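Local coordinates for homospermidine synthase (Legionella pneumophila subsp. pneumophila str. Philadelphia 1, PDB 2PH5), which binds NAD and probably makes the polyamine homospermidine with the help of that nucleotide, at residues D209-Y214 and V223-A228; T280-A285 and C356-V361; I182-N187 and V421-I426; E169-I174 and A192-T197. All blocks are in the same frame, centred on the assembly; numbering follows the deposited sequence.

Contact 1: D209-Y214 and V223-A228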
loop_
_atom_site.group_PDB
_atom_site.type_symbol
_atom_site.label_atom_id
_atom_site.label_comp_id
_atom_site.label_asym_id
_atom_site.label_seq_id
_atom_site.Cartn_x
_atom_site.Cartn_y
_atom_site.Cartn_z
ATOM N N ASP A 209 12.413 5.540 -0.869
ATOM C CA ASP A 209 13.043 4.654 0.104
ATOM C C ASP A 209 12.722 3.218 -0.276
ATOM O O ASP A 209 11.554 2.813 -0.271
ATOM C CB ASP A 209 12.483 4.944 1.503
ATOM C CG ASP A 209 13.394 4.460 2.624
ATOM O OD1 ASP A 209 14.001 3.371 2.502
ATOM O OD2 ASP A 209 13.487 5.172 3.645
ATOM N N SER A 210 13.761 2.450 -0.598
ATOM C CA SER A 210 13.596 1.048 -0.977
ATOM C C SER A 210 14.175 0.097 0.074
ATOM O O SER A 210 14.375 -1.083 -0.198
ATOM C CB SER A 210 14.268 0.776 -2.334
ATOM O OG SER A 210 15.673 0.968 -2.279
ATOM N N GLN A 211 14.448 0.595 1.275
ATOM C CA GLN A 211 15.004 -0.275 2.303
ATOM C C GLN A 211 13.984 -1.331 2.737
ATOM O O GLN A 211 12.889 -0.991 3.177
ATOM C CB GLN A 211 15.483 0.563 3.499
ATOM C CG GLN A 211 16.530 1.609 3.074
ATOM C CD GLN A 211 16.910 2.585 4.171
ATOM O OE1 GLN A 211 17.776 2.296 5.018
ATOM N NE2 GLN A 211 16.261 3.755 4.171
ATOM N N VAL A 212 14.337 -2.606 2.567
ATOM C CA VAL A 212 13.469 -3.712 2.963
ATOM C C VAL A 212 14.010 -4.310 4.254
ATOM O O VAL A 212 15.153 -4.047 4.628
ATOM C CB VAL A 212 13.400 -4.831 1.900
ATOM C CG1 VAL A 212 12.660 -4.331 0.679
ATOM C CG2 VAL A 212 14.798 -5.304 1.542
ATOM N N THR A 213 13.209 -5.139 4.916
ATOM C CA THR A 213 13.625 -5.694 6.195
ATOM C C THR A 213 13.282 -7.148 6.481
ATOM O O THR A 213 12.554 -7.799 5.734
ATOM C CB THR A 213 12.995 -4.913 7.332
ATOM O OG1 THR A 213 11.574 -5.030 7.224
ATOM C CG2 THR A 213 13.388 -3.447 7.273
ATOM N N TYR A 214 13.809 -7.627 7.605
ATOM C CA TYR A 214 13.571 -8.973 8.088
ATOM C C TYR A 214 13.717 -8.972 9.617
ATOM O O TYR A 214 14.687 -8.451 10.159
ATOM C CB TYR A 214 14.567 -9.960 7.475
ATOM C CG TYR A 214 14.413 -11.344 8.057
ATOM C CD1 TYR A 214 13.395 -12.205 7.622
ATOM C CD2 TYR A 214 15.213 -11.757 9.122
ATOM C CE1 TYR A 214 13.177 -13.441 8.247
ATOM C CE2 TYR A 214 15.001 -12.978 9.747
ATOM C CZ TYR A 214 13.983 -13.810 9.312
ATOM O OH TYR A 214 13.755 -14.980 9.985
ATOM N N VAL A 223 5.816 1.083 10.971
ATOM C CA VAL A 223 7.242 0.875 10.753
ATOM C C VAL A 223 7.799 1.859 9.722
ATOM O O VAL A 223 7.210 2.072 8.658
ATOM C CB VAL A 223 7.503 -0.586 10.300
ATOM C CG1 VAL A 223 8.998 -0.891 10.293
ATOM C CG2 VAL A 223 6.793 -1.541 11.247
ATOM N N ASN A 224 8.939 2.463 10.045
ATOM C CA ASN A 224 9.538 3.442 9.155
ATOM C C ASN A 224 11.040 3.543 9.365
ATOM O O ASN A 224 11.565 3.182 10.420
ATOM C CB ASN A 224 8.871 4.804 9.371
ATOM C CG ASN A 224 9.242 5.819 8.302
ATOM O OD1 ASN A 224 9.517 5.466 7.154
ATOM N ND2 ASN A 224 9.234 7.095 8.677
ATOM N N THR A 225 11.734 4.021 8.344
ATOM C CA THR A 225 13.172 4.156 8.425
ATOM C C THR A 225 13.552 5.328 9.310
ATOM O O THR A 225 14.717 5.496 9.663
ATOM C CB THR A 225 13.762 4.302 7.032
ATOM O OG1 THR A 225 13.043 5.307 6.310
ATOM C CG2 THR A 225 13.645 2.964 6.286
ATOM N N TRP A 226 12.560 6.143 9.655
ATOM C CA TRP A 226 12.764 7.279 10.549
ATOM C C TRP A 226 11.549 7.384 11.458
ATOM O O TRP A 226 10.714 6.478 11.475
ATOM C CB TRP A 226 12.966 8.588 9.787
ATOM C CG TRP A 226 11.974 8.855 8.710
ATOM C CD1 TRP A 226 11.863 8.195 7.524
ATOM C CD2 TRP A 226 10.994 9.902 8.683
ATOM N NE1 TRP A 226 10.879 8.765 6.755
ATOM C CE2 TRP A 226 10.328 9.813 7.436
ATOM C CE3 TRP A 226 10.614 10.907 9.587
ATOM C CZ2 TRP A 226 9.300 10.697 7.067
ATOM C CZ3 TRP A 226 9.588 11.787 9.216
ATOM C CH2 TRP A 226 8.948 11.670 7.966
ATOM N N SER A 227 11.441 8.475 12.208
ATOM C CA SER A 227 10.323 8.636 13.127
ATOM C C SER A 227 8.946 8.323 12.556
ATOM O O SER A 227 8.478 8.991 11.630
ATOM C CB SER A 227 10.287 10.048 13.695
ATOM O OG SER A 227 9.155 10.190 14.530
ATOM N N ALA A 228 8.292 7.315 13.127
ATOM C CA ALA A 228 6.962 6.948 12.672
ATOM C C ALA A 228 5.993 8.112 12.921
ATOM O O ALA A 228 5.189 8.450 12.050
ATOM C CB ALA A 228 6.477 5.686 13.381
#

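Contact 2: T280-A285 and C356-V361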
loop_
_atom_site.group_PDB
_atom_site.type_symbol
_atom_site.label_atom_id
_atom_site.label_comp_id
_atom_site.label_asym_id
_atom_site.label_seq_id
_atom_site.Cartn_x
_atom_site.Cartn_y
_atom_site.Cartn_z
ATOM N N THR A 280 12.608 9.392 -10.281
ATOM C CA THR A 280 13.824 9.104 -9.534
ATOM C C THR A 280 14.747 8.335 -10.493
ATOM O O THR A 280 14.282 7.539 -11.300
ATOM C CB THR A 280 13.484 8.259 -8.276
ATOM O OG1 THR A 280 14.402 8.568 -7.226
ATOM C CG2 THR A 280 13.548 6.763 -8.586
ATOM N N PRO A 281 16.067 8.571 -10.421
ATOM C CA PRO A 281 16.999 7.872 -11.322
ATOM C C PRO A 281 17.045 6.340 -11.244
ATOM O O PRO A 281 16.929 5.664 -12.267
ATOM C CB PRO A 281 18.346 8.539 -11.017
ATOM C CG PRO A 281 18.188 9.032 -9.603
ATOM C CD PRO A 281 16.772 9.545 -9.565
ATOM N N THR A 282 17.193 5.790 -10.044
ATOM C CA THR A 282 17.254 4.339 -9.874
ATOM C C THR A 282 16.016 3.580 -10.366
ATOM O O THR A 282 16.142 2.648 -11.162
ATOM C CB THR A 282 17.508 3.974 -8.407
ATOM O OG1 THR A 282 18.726 4.587 -7.971
ATOM C CG2 THR A 282 17.627 2.471 -8.246
ATOM N N LEU A 283 14.828 3.949 -9.891
ATOM C CA LEU A 283 13.615 3.265 -10.351
ATOM C C LEU A 283 12.866 3.984 -11.469
ATOM O O LEU A 283 12.239 3.339 -12.312
ATOM C CB LEU A 283 12.652 2.989 -9.191
ATOM C CG LEU A 283 12.943 1.697 -8.421
ATOM C CD1 LEU A 283 13.162 0.554 -9.412
ATOM C CD2 LEU A 283 14.179 1.883 -7.557
ATOM N N GLY A 284 12.928 5.312 -11.486
ATOM C CA GLY A 284 12.242 6.059 -12.530
ATOM C C GLY A 284 10.889 6.598 -12.102
ATOM O O GLY A 284 10.667 6.856 -10.917
ATOM N N ALA A 285 9.991 6.763 -13.072
ATOM C CA ALA A 285 8.639 7.272 -12.841
ATOM C C ALA A 285 7.970 6.521 -11.705
ATOM O O ALA A 285 8.068 5.300 -11.627
ATOM C CB ALA A 285 7.803 7.120 -14.102
ATOM N N CYS A 356 18.021 1.035 -0.551
ATOM C CA CYS A 356 18.681 2.319 -0.471
ATOM C C CYS A 356 17.675 3.458 -0.396
ATOM O O CYS A 356 16.472 3.262 -0.577
ATOM C CB CYS A 356 19.598 2.506 -1.681
ATOM S SG CYS A 356 18.732 2.534 -3.246
ATOM N N ASP A 357 18.176 4.654 -0.123
ATOM C CA ASP A 357 17.318 5.813 -0.017
ATOM C C ASP A 357 17.759 6.844 -1.050
ATOM O O ASP A 357 18.881 7.353 -0.982
ATOM C CB ASP A 357 17.418 6.400 1.394
ATOM C CG ASP A 357 16.288 7.363 1.710
ATOM O OD1 ASP A 357 15.854 8.089 0.788
ATOM O OD2 ASP A 357 15.847 7.403 2.879
ATOM N N GLU A 358 16.887 7.124 -2.021
ATOM C CA GLU A 358 17.197 8.108 -3.054
ATOM C C GLU A 358 16.529 9.423 -2.757
ATOM O O GLU A 358 15.374 9.626 -3.107
ATOM C CB GLU A 358 16.730 7.664 -4.438
ATOM C CG GLU A 358 17.722 6.818 -5.159
ATOM C CD GLU A 358 17.664 6.985 -6.670
ATOM O OE1 GLU A 358 16.543 6.974 -7.253
ATOM O OE2 GLU A 358 18.757 7.115 -7.267
ATOM N N LEU A 359 17.263 10.317 -2.113
ATOM C CA LEU A 359 16.742 11.629 -1.773
ATOM C C LEU A 359 17.323 12.655 -2.734
ATOM O O LEU A 359 18.531 12.685 -2.953
ATOM C CB LEU A 359 17.127 11.998 -0.341
ATOM C CG LEU A 359 16.828 13.448 0.052
ATOM C CD1 LEU A 359 15.332 13.690 -0.047
ATOM C CD2 LEU A 359 17.329 13.723 1.485
ATOM N N GLY A 360 16.465 13.487 -3.314
ATOM C CA GLY A 360 16.949 14.491 -4.238
ATOM C C GLY A 360 15.863 15.439 -4.698
ATOM O O GLY A 360 14.727 15.364 -4.231
ATOM N N VAL A 361 16.222 16.333 -5.614
ATOM C CA VAL A 361 15.291 17.313 -6.151
ATOM C C VAL A 361 15.158 17.214 -7.660
ATOM O O VAL A 361 16.139 17.055 -8.382
ATOM C CB VAL A 361 15.716 18.750 -5.811
ATOM C CG1 VAL A 361 15.457 19.029 -4.344
ATOM C CG2 VAL A 361 17.186 18.941 -6.138
#

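Contact 3: I182-N187 and V421-I426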
loop_
_atom_site.group_PDB
_atom_site.type_symbol
_atom_site.label_atom_id
_atom_site.label_comp_id
_atom_site.label_asym_id
_atom_site.label_seq_id
_atom_site.Cartn_x
_atom_site.Cartn_y
_atom_site.Cartn_z
ATOM N N ILE A 182 27.823 32.058 -16.159
ATOM C CA ILE A 182 27.638 33.207 -15.284
ATOM C C ILE A 182 28.350 33.015 -13.953
ATOM O O ILE A 182 29.081 32.042 -13.764
ATOM C CB ILE A 182 26.136 33.473 -15.015
ATOM C CG1 ILE A 182 25.539 32.380 -14.117
ATOM C CG2 ILE A 182 25.387 33.537 -16.338
ATOM C CD1 ILE A 182 25.447 31.008 -14.751
ATOM N N ASN A 183 28.139 33.953 -13.037
ATOM C CA ASN A 183 28.759 33.879 -11.724
ATOM C C ASN A 183 27.770 33.253 -10.749
ATOM O O ASN A 183 26.558 33.363 -10.931
ATOM C CB ASN A 183 29.149 35.275 -11.227
ATOM C CG ASN A 183 29.951 36.062 -12.250
ATOM O OD1 ASN A 183 29.409 36.533 -13.252
ATOM N ND2 ASN A 183 31.248 36.207 -12.004
ATOM N N ARG A 184 28.290 32.594 -9.719
ATOM C CA ARG A 184 27.442 31.963 -8.720
ATOM C C ARG A 184 26.629 33.060 -8.031
ATOM O O ARG A 184 27.189 33.923 -7.357
ATOM C CB ARG A 184 28.304 31.217 -7.696
ATOM C CG ARG A 184 27.576 30.089 -6.979
ATOM C CD ARG A 184 27.370 30.375 -5.501
ATOM N NE ARG A 184 28.616 30.349 -4.740
ATOM C CZ ARG A 184 29.436 29.302 -4.659
ATOM N NH1 ARG A 184 30.547 29.379 -3.931
ATOM N NH2 ARG A 184 29.158 28.180 -5.309
ATOM N N PRO A 185 25.295 33.037 -8.197
ATOM C CA PRO A 185 24.400 34.032 -7.596
ATOM C C PRO A 185 24.523 34.122 -6.081
ATOM O O PRO A 185 24.866 33.143 -5.422
ATOM C CB PRO A 185 23.016 33.569 -8.047
ATOM C CG PRO A 185 23.185 32.098 -8.198
ATOM C CD PRO A 185 24.521 31.975 -8.860
ATOM N N LYS A 186 24.247 35.301 -5.531
ATOM C CA LYS A 186 24.344 35.487 -4.088
ATOM C C LYS A 186 22.991 35.598 -3.404
ATOM O O LYS A 186 22.554 34.683 -2.708
ATOM C CB LYS A 186 25.172 36.731 -3.754
ATOM C CG LYS A 186 26.559 36.750 -4.373
ATOM C CD LYS A 186 26.547 37.418 -5.738
ATOM C CE LYS A 186 26.189 38.891 -5.621
ATOM N NZ LYS A 186 27.162 39.634 -4.764
ATOM N N ASN A 187 22.328 36.725 -3.595
ATOM C CA ASN A 187 21.034 36.943 -2.975
ATOM C C ASN A 187 19.971 36.017 -3.559
ATOM O O ASN A 187 20.184 35.366 -4.588
ATOM C CB ASN A 187 20.625 38.390 -3.185
ATOM C CG ASN A 187 20.592 38.755 -4.640
ATOM O OD1 ASN A 187 19.737 38.283 -5.383
ATOM N ND2 ASN A 187 21.537 39.579 -5.066
ATOM N N VAL A 421 22.905 29.635 3.245
ATOM C CA VAL A 421 24.212 28.996 3.379
ATOM C C VAL A 421 24.760 28.551 2.024
ATOM O O VAL A 421 24.006 28.093 1.157
ATOM C CB VAL A 421 24.118 27.768 4.323
ATOM C CG1 VAL A 421 25.499 27.177 4.582
ATOM C CG2 VAL A 421 23.452 28.180 5.623
ATOM N N ASP A 422 26.072 28.689 1.850
ATOM C CA ASP A 422 26.747 28.313 0.603
ATOM C C ASP A 422 26.631 26.807 0.369
ATOM O O ASP A 422 27.209 26.004 1.106
ATOM C CB ASP A 422 28.222 28.737 0.677
ATOM C CG ASP A 422 28.997 28.368 -0.566
ATOM O OD1 ASP A 422 28.473 28.583 -1.684
ATOM O OD2 ASP A 422 30.132 27.878 -0.427
ATOM N N HIS A 423 25.892 26.426 -0.668
ATOM C CA HIS A 423 25.667 25.014 -0.961
ATOM C C HIS A 423 26.938 24.162 -1.140
ATOM O O HIS A 423 27.015 23.043 -0.627
ATOM C CB HIS A 423 24.760 24.882 -2.191
ATOM C CG HIS A 423 25.377 25.408 -3.445
ATOM N ND1 HIS A 423 25.683 26.740 -3.618
ATOM C CD2 HIS A 423 25.821 24.770 -4.553
ATOM C CE1 HIS A 423 26.296 26.898 -4.777
ATOM N NE2 HIS A 423 26.393 25.718 -5.364
ATOM N N GLN A 424 27.933 24.702 -1.842
ATOM C CA GLN A 424 29.182 23.986 -2.089
ATOM C C GLN A 424 29.914 23.630 -0.790
ATOM O O GLN A 424 30.491 22.550 -0.663
ATOM C CB GLN A 424 30.085 24.820 -3.007
ATOM C CG GLN A 424 31.396 24.149 -3.386
ATOM C CD GLN A 424 32.320 25.052 -4.201
ATOM O OE1 GLN A 424 33.539 24.838 -4.237
ATOM N NE2 GLN A 424 31.744 26.061 -4.864
ATOM N N TYR A 425 29.882 24.539 0.175
ATOM C CA TYR A 425 30.526 24.304 1.459
ATOM C C TYR A 425 29.892 23.092 2.128
ATOM O O TYR A 425 30.586 22.168 2.569
ATOM C CB TYR A 425 30.338 25.521 2.352
ATOM C CG TYR A 425 30.954 25.424 3.727
ATOM C CD1 TYR A 425 32.092 26.169 4.046
ATOM C CD2 TYR A 425 30.357 24.657 4.735
ATOM C CE1 TYR A 425 32.615 26.169 5.333
ATOM C CE2 TYR A 425 30.872 24.646 6.028
ATOM C CZ TYR A 425 32.000 25.409 6.321
ATOM O OH TYR A 425 32.494 25.443 7.604
ATOM N N ILE A 426 28.566 23.102 2.203
ATOM C CA ILE A 426 27.834 22.012 2.828
ATOM C C ILE A 426 27.992 20.716 2.046
ATOM O O ILE A 426 28.407 19.709 2.609
ATOM C CB ILE A 426 26.309 22.384 3.010
ATOM C CG1 ILE A 426 26.063 22.904 4.426
ATOM C CG2 ILE A 426 25.415 21.151 2.864
ATOM C CD1 ILE A 426 26.891 24.064 4.824
#

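Contact 4: E169-I174 and A192-T197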
loop_
_atom_site.group_PDB
_atom_site.type_symbol
_atom_site.label_atom_id
_atom_site.label_comp_id
_atom_site.label_asym_id
_atom_site.label_seq_id
_atom_site.Cartn_x
_atom_site.Cartn_y
_atom_site.Cartn_z
ATOM N N GLU A 169 22.666 23.536 -6.494
ATOM C CA GLU A 169 23.652 22.790 -7.265
ATOM C C GLU A 169 23.088 22.451 -8.638
ATOM O O GLU A 169 23.750 22.650 -9.658
ATOM C CB GLU A 169 24.058 21.509 -6.526
ATOM C CG GLU A 169 25.174 20.713 -7.206
ATOM C CD GLU A 169 26.555 21.331 -7.045
ATOM O OE1 GLU A 169 26.671 22.571 -7.114
ATOM O OE2 GLU A 169 27.534 20.571 -6.865
ATOM N N ALA A 170 21.852 21.960 -8.661
ATOM C CA ALA A 170 21.200 21.591 -9.912
ATOM C C ALA A 170 21.004 22.813 -10.803
ATOM O O ALA A 170 21.207 22.751 -12.017
ATOM C CB ALA A 170 19.853 20.924 -9.626
ATOM N N LEU A 171 20.600 23.920 -10.192
ATOM C CA LEU A 171 20.385 25.156 -10.926
ATOM C C LEU A 171 21.653 25.537 -11.687
ATOM O O LEU A 171 21.590 25.946 -12.846
ATOM C CB LEU A 171 19.974 26.270 -9.956
ATOM C CG LEU A 171 18.627 26.967 -10.207
ATOM C CD1 LEU A 171 17.611 25.977 -10.693
ATOM C CD2 LEU A 171 18.152 27.655 -8.937
ATOM N N LEU A 172 22.808 25.384 -11.051
ATOM C CA LEU A 172 24.059 25.723 -11.718
ATOM C C LEU A 172 24.426 24.684 -12.777
ATOM O O LEU A 172 24.855 25.048 -13.872
ATOM C CB LEU A 172 25.198 25.862 -10.700
ATOM C CG LEU A 172 25.063 26.930 -9.612
ATOM C CD1 LEU A 172 26.266 26.857 -8.692
ATOM C CD2 LEU A 172 24.936 28.321 -10.226
ATOM N N ASN A 173 24.264 23.399 -12.462
ATOM C CA ASN A 173 24.594 22.359 -13.436
ATOM C C ASN A 173 23.778 22.516 -14.712
ATOM O O ASN A 173 24.315 22.432 -15.813
ATOM C CB ASN A 173 24.372 20.957 -12.863
ATOM C CG ASN A 173 25.380 20.598 -11.804
ATOM O OD1 ASN A 173 26.361 21.309 -11.599
ATOM N ND2 ASN A 173 25.156 19.479 -11.130
ATOM N N ILE A 174 22.479 22.749 -14.572
ATOM C CA ILE A 174 21.632 22.912 -15.744
ATOM C C ILE A 174 22.103 24.106 -16.567
ATOM O O ILE A 174 21.960 24.123 -17.788
ATOM C CB ILE A 174 20.161 23.132 -15.355
ATOM C CG1 ILE A 174 19.636 21.911 -14.588
ATOM C CG2 ILE A 174 19.328 23.379 -16.610
ATOM C CD1 ILE A 174 18.244 22.097 -14.024
ATOM N N ALA A 192 16.455 33.167 -7.844
ATOM C CA ALA A 192 15.125 33.100 -8.430
ATOM C C ALA A 192 15.236 33.411 -9.917
ATOM O O ALA A 192 14.649 32.726 -10.750
ATOM C CB ALA A 192 14.207 34.104 -7.751
ATOM N N ASN A 193 16.009 34.445 -10.237
ATOM C CA ASN A 193 16.205 34.870 -11.616
ATOM C C ASN A 193 16.811 33.762 -12.474
ATOM O O ASN A 193 16.393 33.560 -13.614
ATOM C CB ASN A 193 17.077 36.123 -11.641
ATOM C CG ASN A 193 17.632 36.415 -13.010
ATOM O OD1 ASN A 193 18.719 35.941 -13.362
ATOM N ND2 ASN A 193 16.889 37.184 -13.805
ATOM N N LEU A 194 17.798 33.055 -11.926
ATOM C CA LEU A 194 18.435 31.949 -12.630
ATOM C C LEU A 194 17.414 30.845 -12.862
ATOM O O LEU A 194 17.424 30.192 -13.901
ATOM C CB LEU A 194 19.606 31.383 -11.820
ATOM C CG LEU A 194 20.163 30.050 -12.345
ATOM C CD1 LEU A 194 20.719 30.242 -13.735
ATOM C CD2 LEU A 194 21.234 29.524 -11.413
ATOM N N ALA A 195 16.525 30.637 -11.896
ATOM C CA ALA A 195 15.513 29.594 -12.043
ATOM C C ALA A 195 14.570 29.929 -13.188
ATOM O O ALA A 195 14.231 29.068 -13.998
ATOM C CB ALA A 195 14.728 29.427 -10.743
HETATM N N MSE A 196 14.151 31.186 -13.251
HETATM C CA MSE A 196 13.243 31.618 -14.297
HETATM C C MSE A 196 13.910 31.616 -15.672
HETATM O O MSE A 196 13.332 31.138 -16.647
HETATM C CB MSE A 196 12.721 33.011 -13.989
HETATM C CG MSE A 196 11.802 33.554 -15.061
HETATM SE SE MSE A 196 11.583 35.463 -14.888
HETATM C CE MSE A 196 13.156 35.972 -15.905
ATOM N N THR A 197 15.126 32.146 -15.751
ATOM C CA THR A 197 15.841 32.194 -17.018
ATOM C C THR A 197 16.074 30.786 -17.565
ATOM O O THR A 197 16.238 30.605 -18.772
ATOM C CB THR A 197 17.190 32.980 -16.877
ATOM O OG1 THR A 197 17.929 32.908 -18.100
ATOM C CG2 THR A 197 18.028 32.428 -15.755
#

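Contact 1: D209-Y214 and V223-A228
T225 meets D209 and Q211 where strand 202-213 faces the end of strand 221-224. Its hydroxyl OG1 gives a hydrogen bond of 2.7 Å to D209 OD2. The donor arrives on the syn side of the carboxylate, 30° out of its plane. The methyl CG2 of T225 lies 3.5 Å from Q211 NE2 and packs against D209 OD2 as well, so this one small side chain bonds the aspartate with its polar branch and touches both partners with its apolar one. The tight part lies here, and all three residues are buried.

D209 is held as well by its own segment. Its OD1 accepts from Q211 N at 3.1 Å, nearly along the C-O direction, and from Q211 NE2 at 2.8 Å. With CG of D209 placed away from its backbone N (chi1 -159°), the carboxylate reaches both the turn and T225. Two donors on OD1 should fix the rotation of the group. T392 adds a hydroxyl that bonds both Q211 NE2 and T225 OG1.

Farther along, the segments part. T213 OG1 and V223 CG1 stay 5.8 Å from each other. V212 turns away, and the exposed Y214 meets Y214 of the second subunit edge-to-face. The far end of 223-228 leads into helix 228-236, where S227 is the N-cap and touches the bound NAD.

The bond from Q211 N to D209 OD1 closes an Asx turn. It lies within the long, interrupted strand of the saccharopine dehydrogenase C-terminal-type domain, beside the segment that leads to the nucleotide.

Contact 2: T280-A285 and C356-V361
The carboxylate of E358 has threonine donors on both of its faces. T280 OG1 comes over one face and bonds OE1 at 2.7 Å. From the other face T282 N reaches the same oxygen at 3.1 Å, on its syn side. T282 OG1 also stands over that second face and gives OE2 a bond of 2.6 Å, 79° out of the carboxylate plane. P281 CG comes obliquely to OE2 at 3.1 Å, on the T280 side.

T282 carries its hydroxyl beside its own backbone N (chi1 -58°), which lets both donors meet one acid. A weak bond from T282 N to OE2 is longer, at 3.5 Å. T376 OG1 also bonds OE2, so each oxygen has more than one partner. These bonds should fix the rotation of the buried carboxylate.

The loop 280-285 joins strands 275-278 and 286-289. It lies against one side of the mixed sheet, with T280 on Q208, P281 on W372 and T282 beside T376. Strand 352-364, which carries E358, runs between strands 202-213 and 370-378. L359 points away from the loop, to helices 158-176 and 391-408.

Contact 3: I182-N187 and V421-I426
R184 reaches from the loop before helix 188-197 to the start of helix 423-430, where D422, H423 and Q424 receive it. From CB, which points toward that helix, the chain bends about the CB-CG bond (chi2 -113°) and again about CG-CD. CG lies 4.1 Å from H423 CE1. CD comes closer to the same atom, at 3.7 Å, and meets the imidazole at its edge, in the ring plane. NE starts the part that lies beside D422. CZ is 3.2 Å from D422 OD1, and this oxygen stands 3.1 Å above the guanidinium plane, over its centre. NH1 is also 3.2 Å from D422 OD1. NH2 goes the other way and approaches H423 CE1 obliquely at 3.2 Å. The guanidinium and imidazole planes are almost perpendicular, 88° apart. The guanidinium and carboxylate planes stand at 59°. The amide of Q424 lies at the guanidinium edge.

D422 also serves its own helix. It is the N-cap residue, and its OD2 takes a weak bond of 3.4 Å from Y425 N. H423 has its other neighbours on helix 158-176, among them H165 and E169.

The pairing of R184 with D422 is a salt bridge of charges only. The carboxylate oxygen sits over the guanidinium face, and no N-H points at it. Such a bridge sets little demand on direction. The R184 side is exposed, so solvent probably weakens the attraction. The positive charge beside the imidazole may disfavour protonation of H423, while E169 may act in the other sense.

Contact 4: E169-I174 and A192-T197
Helix segments 169-174 and 192-197 approach to 10.3 Å between their axes and cross at 47°, with L171 and A195 nearest in the backbone, 6.7 Å between their CA atoms. L171 and L194 carry most of the packing. Their side chains slide past each other in opposite directions. The methyl CD2 of L194 reaches across and comes within 3.8 Å of L171 CB. It is equally near L171 CG. The leucine stems also meet, with L171 CG 4.1 Å from L194 CG.

The same methyl has a second neighbour. L172 CD2 lies 4.1 Å from L194 CD2, and these two side chains cross at about a right angle. L172 starts out away from the other helix, but its CG lies beside the backbone N (chi1 -61°) and the branch then swings back to L194. L194 CD2 therefore sits against both consecutive leucines. L171 meets L194 with its stem and A195 with a branch: its CD2 is 4.3 Å from A195 CB. The contact is wholly apolar, held by van der Waals packing and by burial from water. L171, L194 and A195 are all buried.

Helix 158-176 lies on the mixed sheet. L171, A170 and I174 touch L363 of strand 352-364, and N173 ND2 bonds Y371 OH on strand 370-378. Helix 188-197 follows in the chain and sits beside strand 311-322, where A195 and M196, a selenomethionine, pack on Y313.

Overall arrangement
All four contacts belong to the saccharopine dehydrogenase C-terminal-type part of the chain. Contacts 1 and 2 touch through neighbouring strands: S210 N lies 2.8 Å from C356 O. There D209 OD2 and D357 OD2 stand 3.3 Å apart, two like charges in close company. Contacts 3 and 4 also touch, with H423 NE2 3.5 Å from L172 CD1. Contacts 2 and 4 approach to about 5 Å between nearest atoms without touching. Contacts 1 and 4 lie on opposite sides of the chain centre, their own centres about 33 Å apart. Contact 1 reaches the nucleotide through S227; the T225 side chain is about 9 Å from NAD. Contacts 3 and 4 lie away from the known NAD-binding residues.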